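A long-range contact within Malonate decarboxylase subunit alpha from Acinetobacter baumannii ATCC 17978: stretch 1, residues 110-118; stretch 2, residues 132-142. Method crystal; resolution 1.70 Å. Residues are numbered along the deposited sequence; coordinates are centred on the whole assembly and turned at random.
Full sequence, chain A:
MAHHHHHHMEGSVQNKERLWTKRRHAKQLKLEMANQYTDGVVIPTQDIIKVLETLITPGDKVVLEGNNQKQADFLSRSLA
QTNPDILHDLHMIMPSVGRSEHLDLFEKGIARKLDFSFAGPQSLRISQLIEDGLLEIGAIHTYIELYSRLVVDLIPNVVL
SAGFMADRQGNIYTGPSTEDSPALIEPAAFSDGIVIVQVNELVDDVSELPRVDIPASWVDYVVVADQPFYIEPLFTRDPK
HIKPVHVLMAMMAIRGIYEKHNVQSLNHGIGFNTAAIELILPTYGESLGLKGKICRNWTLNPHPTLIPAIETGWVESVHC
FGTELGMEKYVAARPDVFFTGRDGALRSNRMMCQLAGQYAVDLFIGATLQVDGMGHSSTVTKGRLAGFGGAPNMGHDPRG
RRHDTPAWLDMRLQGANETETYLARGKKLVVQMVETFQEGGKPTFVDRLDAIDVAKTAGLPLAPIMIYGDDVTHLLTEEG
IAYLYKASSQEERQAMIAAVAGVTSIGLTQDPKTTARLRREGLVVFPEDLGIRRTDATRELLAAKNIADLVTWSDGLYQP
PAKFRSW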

ATOM      1  N   ILE A 110     -19.349 -26.553  -3.074  1.00 17.21           N
ATOM      2  CA  ILE A 110     -19.677 -25.303  -3.750  1.00 16.76           C
ATOM      3  C   ILE A 110     -18.405 -24.560  -4.139  1.00 22.23           C
ATOM      4  O   ILE A 110     -18.264 -24.091  -5.274  1.00 18.11           O
ATOM      5  CB  ILE A 110     -20.588 -24.449  -2.852  1.00 16.40           C
ATOM      6  CG1 ILE A 110     -21.945 -25.157  -2.682  1.00 18.47           C
ATOM      7  CG2 ILE A 110     -20.716 -23.039  -3.420  1.00 17.06           C
ATOM      8  CD1 ILE A 110     -22.804 -24.625  -1.547  1.00 21.06           C
ATOM      9  N   ALA A 111     -17.458 -24.477  -3.212  1.00 18.00           N
ATOM     10  CA  ALA A 111     -16.165 -23.841  -3.426  1.00 15.30           C
ATOM     11  C   ALA A 111     -15.069 -24.900  -3.483  1.00 15.25           C
ATOM     12  O   ALA A 111     -15.187 -25.969  -2.873  1.00 14.23           O
ATOM     13  CB  ALA A 111     -15.861 -22.835  -2.311  1.00 11.81           C
ATOM     14  N   ARG A 112     -14.001 -24.608  -4.233  1.00 12.94           N
ATOM     15  CA  ARG A 112     -12.851 -25.513  -4.298  1.00 15.47           C
ATOM     16  C   ARG A 112     -11.547 -24.800  -3.949  1.00 15.47           C
ATOM     17  O   ARG A 112     -10.735 -25.324  -3.181  1.00 21.93           O
ATOM     18  CB  ARG A 112     -12.722 -26.146  -5.682  1.00 16.56           C
ATOM     19  CG  ARG A 112     -11.949 -27.467  -5.677  1.00 31.47           C
ATOM     20  CD  ARG A 112     -12.707 -28.451  -4.810  1.00 36.79           C
ATOM     21  NE  ARG A 112     -12.304 -29.843  -4.959  1.00 43.51           N
ATOM     22  CZ  ARG A 112     -13.095 -30.872  -4.667  1.00 47.62           C
ATOM     23  NH1 ARG A 112     -14.334 -30.657  -4.234  1.00 44.93           N
ATOM     24  NH2 ARG A 112     -12.657 -32.117  -4.818  1.00 55.71           N
ATOM     25  N   LYS A 113     -11.335 -23.606  -4.502  1.00 17.97           N
ATOM     26  CA  LYS A 113     -10.099 -22.863  -4.302  1.00 15.14           C
ATOM     27  C   LYS A 113     -10.299 -21.742  -3.293  1.00 16.08           C
ATOM     28  O   LYS A 113     -11.379 -21.156  -3.188  1.00 11.06           O
ATOM     29  CB  LYS A 113      -9.590 -22.269  -5.621  1.00 13.90           C
ATOM     30  CG  LYS A 113      -9.248 -23.271  -6.686  1.00 23.33           C
ATOM     31  CD  LYS A 113      -8.672 -22.531  -7.885  1.00 29.56           C
ATOM     32  CE  LYS A 113      -8.514 -23.421  -9.095  1.00 37.95           C
ATOM     33  NZ  LYS A 113      -7.968 -22.618 -10.226  1.00 45.69           N
ATOM     34  N   LEU A 114      -9.242 -21.435  -2.555  1.00 11.30           N
ATOM     35  CA  LEU A 114      -9.301 -20.378  -1.554  1.00 11.82           C
ATOM     36  C   LEU A 114      -8.023 -19.557  -1.580  1.00 13.39           C
ATOM     37  O   LEU A 114      -6.926 -20.116  -1.499  1.00 14.21           O
ATOM     38  CB  LEU A 114      -9.514 -20.956  -0.151  1.00 13.70           C
ATOM     39  CG  LEU A 114      -9.472 -19.924   0.984  1.00 10.07           C
ATOM     40  CD1 LEU A 114     -10.678 -18.951   0.884  1.00 10.01           C
ATOM     41  CD2 LEU A 114      -9.434 -20.630   2.332  1.00 11.70           C
ATOM     42  N   ASP A 115      -8.172 -18.238  -1.710  1.00 10.85           N
ATOM     43  CA  ASP A 115      -7.108 -17.275  -1.444  1.00  8.22           C
ATOM     44  C   ASP A 115      -7.581 -16.394  -0.301  1.00 13.81           C
ATOM     45  O   ASP A 115      -8.692 -15.856  -0.362  1.00 10.76           O
ATOM     46  CB  ASP A 115      -6.782 -16.422  -2.673  1.00  9.17           C
ATOM     47  CG  ASP A 115      -5.869 -17.142  -3.650  1.00 17.32           C
ATOM     48  OD1 ASP A 115      -4.657 -17.278  -3.362  1.00 14.02           O
ATOM     49  OD2 ASP A 115      -6.365 -17.605  -4.693  1.00 16.02           O
ATOM     50  N   PHE A 116      -6.760 -16.261   0.742  1.00 12.37           N
ATOM     51  CA  PHE A 116      -7.208 -15.561   1.946  1.00 10.74           C
ATOM     52  C   PHE A 116      -6.033 -14.891   2.642  1.00 12.69           C
ATOM     53  O   PHE A 116      -4.872 -15.059   2.254  1.00 11.76           O
ATOM     54  CB  PHE A 116      -7.946 -16.499   2.923  1.00  7.70           C
ATOM     55  CG  PHE A 116      -7.046 -17.467   3.674  1.00 11.02           C
ATOM     56  CD1 PHE A 116      -6.491 -18.563   3.034  1.00 13.70           C
ATOM     57  CD2 PHE A 116      -6.800 -17.293   5.029  1.00 10.78           C
ATOM     58  CE1 PHE A 116      -5.682 -19.470   3.733  1.00 15.24           C
ATOM     59  CE2 PHE A 116      -5.996 -18.176   5.733  1.00 12.49           C
ATOM     60  CZ  PHE A 116      -5.421 -19.260   5.082  1.00 12.46           C
ATOM     61  N   SER A 117      -6.360 -14.098   3.669  1.00 10.09           N
ATOM     62  CA  SER A 117      -5.351 -13.450   4.505  1.00  8.89           C
ATOM     63  C   SER A 117      -5.392 -13.881   5.963  1.00 15.01           C
ATOM     64  O   SER A 117      -4.340 -14.205   6.536  1.00 12.09           O
ATOM     65  CB  SER A 117      -5.482 -11.926   4.410  1.00  9.94           C
ATOM     66  OG  SER A 117      -4.515 -11.301   5.243  1.00 11.18           O
ATOM     67  N   PHE A 118      -6.556 -13.904   6.606  1.00 10.19           N
ATOM     68  CA  PHE A 118      -6.595 -14.260   8.020  1.00  9.18           C
ATOM     69  C   PHE A 118      -7.471 -15.481   8.269  1.00 11.81           C
ATOM     70  O   PHE A 118      -8.505 -15.656   7.624  1.00 11.87           O
ATOM     71  CB  PHE A 118      -7.088 -13.094   8.887  1.00 13.78           C
ATOM     72  CG  PHE A 118      -7.098 -13.414  10.357  1.00 13.00           C
ATOM     73  CD1 PHE A 118      -5.918 -13.420  11.090  1.00 18.02           C
ATOM     74  CD2 PHE A 118      -8.281 -13.747  10.995  1.00 19.18           C
ATOM     75  CE1 PHE A 118      -5.925 -13.735  12.433  1.00 22.89           C
ATOM     76  CE2 PHE A 118      -8.297 -14.055  12.355  1.00 22.76           C
ATOM     77  CZ  PHE A 118      -7.121 -14.053  13.068  1.00 21.98           C
TER
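Stretch 2, residues 132-142: DGLLEIGAIHT

Stretch 2 runs beside stretch 1 as a parallel strand, and a ladder of backbone hydrogen bonds fixes its place. Glu136 N donates to Arg112 O at 2.8 Å, Leu114 N to Glu136 O at 3.0 Å, and Gly138 N to Leu114 O at 2.9 Å, so Glu136 is held through both its N and its O, as parallel pairing requires. The two strands point the same way, crossing at -22° with a closest approach of 4.7 Å between their axes.

Lys113 pairs with Glu136 and Leu114 with Ile137, but Phe116 pairs with Ile140: stretch 2 spends one extra residue, a beta bulge. Here a side chain takes part in the ladder, Asp115 OD1 accepting from Ala139 N at 3.0 Å. Gly138 leaves room for it; its CA lies 3.4 Å from Asp115 OD1, and an ideal CB would come within 2.3 Å of that oxygen, a clash.

Past the bulge the pairing resumes. Phe116 O accepts from both His141 N at 2.9 Å and His141 ND1 at 3.1 Å, so one carbonyl anchors backbone and ring together. Ser117 OG then donates to His141 O at 2.7 Å, where stretch 1 turns a corner.

At the other end, Gly133 leaves the preceding helix with positive phi in a Schellman motif, and the chain extends into the strand by Glu136. Arg112 reaches back along this entry, its NH1 3.8 Å from Leu134 CD2; its NE stays 4.0 Å from Glu136 OE2, beyond a salt bridge.

Leu114, Phe116, Ile137 and Ile140 share the apolar face. Leu114 CD2 lies 4.2 Å from Ile137 CD1 and 4.0 Å from Leu135 CD1. Ile137 CD1 meets the Phe116 ring edge, 3.6 Å from CE1, while Ile140 CG2 sits over the ring face, 4.3 Å from its centroid.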

ATOM      1  N   ASP A 132      -8.452 -33.670   3.149  1.00 23.64           N
ATOM      2  CA  ASP A 132      -9.555 -34.402   2.540  1.00 27.43           C
ATOM      3  C   ASP A 132      -9.766 -34.049   1.075  1.00 24.58           C
ATOM      4  O   ASP A 132     -10.685 -34.592   0.454  1.00 25.51           O
ATOM      5  CB  ASP A 132     -10.851 -34.155   3.327  1.00 33.57           C
ATOM      6  CG  ASP A 132     -10.845 -34.835   4.688  1.00 38.89           C
ATOM      7  OD1 ASP A 132     -10.100 -35.826   4.862  1.00 39.40           O
ATOM      8  OD2 ASP A 132     -11.585 -34.388   5.587  1.00 40.00           O
ATOM      9  N   GLY A 133      -8.945 -33.167   0.507  1.00 23.93           N
ATOM     10  CA  GLY A 133      -9.050 -32.855  -0.904  1.00 25.00           C
ATOM     11  C   GLY A 133     -10.196 -31.946  -1.291  1.00 31.57           C
ATOM     12  O   GLY A 133     -10.493 -31.829  -2.486  1.00 34.70           O
ATOM     13  N   LEU A 134     -10.840 -31.287  -0.331  1.00 22.53           N
ATOM     14  CA  LEU A 134     -11.979 -30.424  -0.611  1.00 19.65           C
ATOM     15  C   LEU A 134     -11.617 -28.948  -0.686  1.00 18.84           C
ATOM     16  O   LEU A 134     -12.445 -28.140  -1.124  1.00 22.92           O
ATOM     17  CB  LEU A 134     -13.063 -30.631   0.459  1.00 19.57           C
ATOM     18  CG  LEU A 134     -13.671 -32.040   0.467  1.00 23.38           C
ATOM     19  CD1 LEU A 134     -14.570 -32.239   1.676  1.00 27.71           C
ATOM     20  CD2 LEU A 134     -14.445 -32.311  -0.821  1.00 26.80           C
ATOM     21  N   LEU A 135     -10.403 -28.578  -0.295  1.00 15.06           N
ATOM     22  CA  LEU A 135      -9.980 -27.186  -0.288  1.00 14.63           C
ATOM     23  C   LEU A 135      -8.584 -27.123  -0.881  1.00 14.21           C
ATOM     24  O   LEU A 135      -7.692 -27.853  -0.440  1.00 16.45           O
ATOM     25  CB  LEU A 135     -10.009 -26.608   1.140  1.00 16.07           C
ATOM     26  CG  LEU A 135      -9.743 -25.103   1.306  1.00 19.26           C
ATOM     27  CD1 LEU A 135     -10.428 -24.526   2.540  1.00 18.52           C
ATOM     28  CD2 LEU A 135      -8.245 -24.819   1.394  1.00 25.23           C
ATOM     29  N   GLU A 136      -8.405 -26.278  -1.894  1.00 15.62           N
ATOM     30  CA  GLU A 136      -7.119 -26.083  -2.563  1.00 13.76           C
ATOM     31  C   GLU A 136      -6.658 -24.663  -2.259  1.00 17.46           C
ATOM     32  O   GLU A 136      -7.269 -23.703  -2.738  1.00 20.03           O
ATOM     33  CB  GLU A 136      -7.250 -26.302  -4.070  1.00 19.28           C
ATOM     34  CG  GLU A 136      -7.698 -27.720  -4.461  1.00 22.14           C
ATOM     35  CD  GLU A 136      -8.075 -27.868  -5.940  1.00 36.72           C
ATOM     36  OE1 GLU A 136      -7.818 -26.941  -6.743  1.00 40.01           O
ATOM     37  OE2 GLU A 136      -8.645 -28.924  -6.296  1.00 39.87           O
ATOM     38  N   ILE A 137      -5.595 -24.529  -1.459  1.00 17.06           N
ATOM     39  CA  ILE A 137      -5.063 -23.210  -1.139  1.00 16.47           C
ATOM     40  C   ILE A 137      -4.346 -22.638  -2.352  1.00 18.44           C
ATOM     41  O   ILE A 137      -3.540 -23.321  -2.998  1.00 19.50           O
ATOM     42  CB  ILE A 137      -4.112 -23.271   0.065  1.00 24.96           C
ATOM     43  CG1 ILE A 137      -4.867 -23.661   1.325  1.00 31.87           C
ATOM     44  CG2 ILE A 137      -3.497 -21.895   0.311  1.00 23.73           C
ATOM     45  CD1 ILE A 137      -5.691 -22.534   1.913  1.00 24.42           C
ATOM     46  N   GLY A 138      -4.656 -21.388  -2.681  1.00 14.54           N
ATOM     47  CA  GLY A 138      -3.801 -20.614  -3.563  1.00 16.70           C
ATOM     48  C   GLY A 138      -2.597 -20.116  -2.795  1.00 13.84           C
ATOM     49  O   GLY A 138      -1.494 -20.660  -2.923  1.00 18.08           O
ATOM     50  N   ALA A 139      -2.802 -19.100  -1.960  1.00 14.52           N
ATOM     51  CA  ALA A 139      -1.750 -18.617  -1.080  1.00 16.68           C
ATOM     52  C   ALA A 139      -2.397 -17.893   0.083  1.00 10.24           C
ATOM     53  O   ALA A 139      -3.554 -17.460   0.006  1.00 13.17           O
ATOM     54  CB  ALA A 139      -0.774 -17.680  -1.802  1.00 15.21           C
ATOM     55  N   ILE A 140      -1.630 -17.765   1.157  1.00 13.22           N
ATOM     56  CA  ILE A 140      -1.991 -16.926   2.293  1.00 14.73           C
ATOM     57  C   ILE A 140      -1.299 -15.580   2.134  1.00 16.49           C
ATOM     58  O   ILE A 140      -0.099 -15.524   1.857  1.00 13.13           O
ATOM     59  CB  ILE A 140      -1.590 -17.583   3.623  1.00 18.04           C
ATOM     60  CG1 ILE A 140      -1.939 -19.075   3.609  1.00 22.32           C
ATOM     61  CG2 ILE A 140      -2.274 -16.860   4.770  1.00 17.74           C
ATOM     62  CD1 ILE A 140      -1.393 -19.819   4.801  1.00 27.16           C
ATOM     63  N   HIS A 141      -2.054 -14.499   2.313  1.00  8.98           N
ATOM     64  CA  HIS A 141      -1.626 -13.141   2.008  1.00  8.65           C
ATOM     65  C   HIS A 141      -1.675 -12.273   3.258  1.00 14.71           C
ATOM     66  O   HIS A 141      -2.329 -12.616   4.236  1.00 13.16           O
ATOM     67  CB  HIS A 141      -2.558 -12.474   0.959  1.00  8.33           C
ATOM     68  CG  HIS A 141      -2.723 -13.238  -0.319  1.00  9.49           C
ATOM     69  ND1 HIS A 141      -3.341 -14.471  -0.394  1.00  8.95           N
ATOM     70  CD2 HIS A 141      -2.379 -12.916  -1.589  1.00  8.68           C
ATOM     71  CE1 HIS A 141      -3.352 -14.880  -1.650  1.00 16.20           C
ATOM     72  NE2 HIS A 141      -2.789 -13.945  -2.397  1.00 10.35           N
ATOM     73  N   THR A 142      -1.032 -11.112   3.202  1.00  9.66           N
ATOM     74  CA  THR A 142      -1.435 -10.041   4.111  1.00  7.86           C
ATOM     75  C   THR A 142      -2.542  -9.231   3.421  1.00 10.57           C
ATOM     76  O   THR A 142      -2.708  -9.304   2.211  1.00 10.03           O
ATOM     77  CB  THR A 142      -0.230  -9.173   4.533  1.00 10.13           C
ATOM     78  OG1 THR A 142      -0.609  -8.251   5.578  1.00  9.50           O
ATOM     79  CG2 THR A 142       0.387  -8.411   3.370  1.00  8.95           C
TER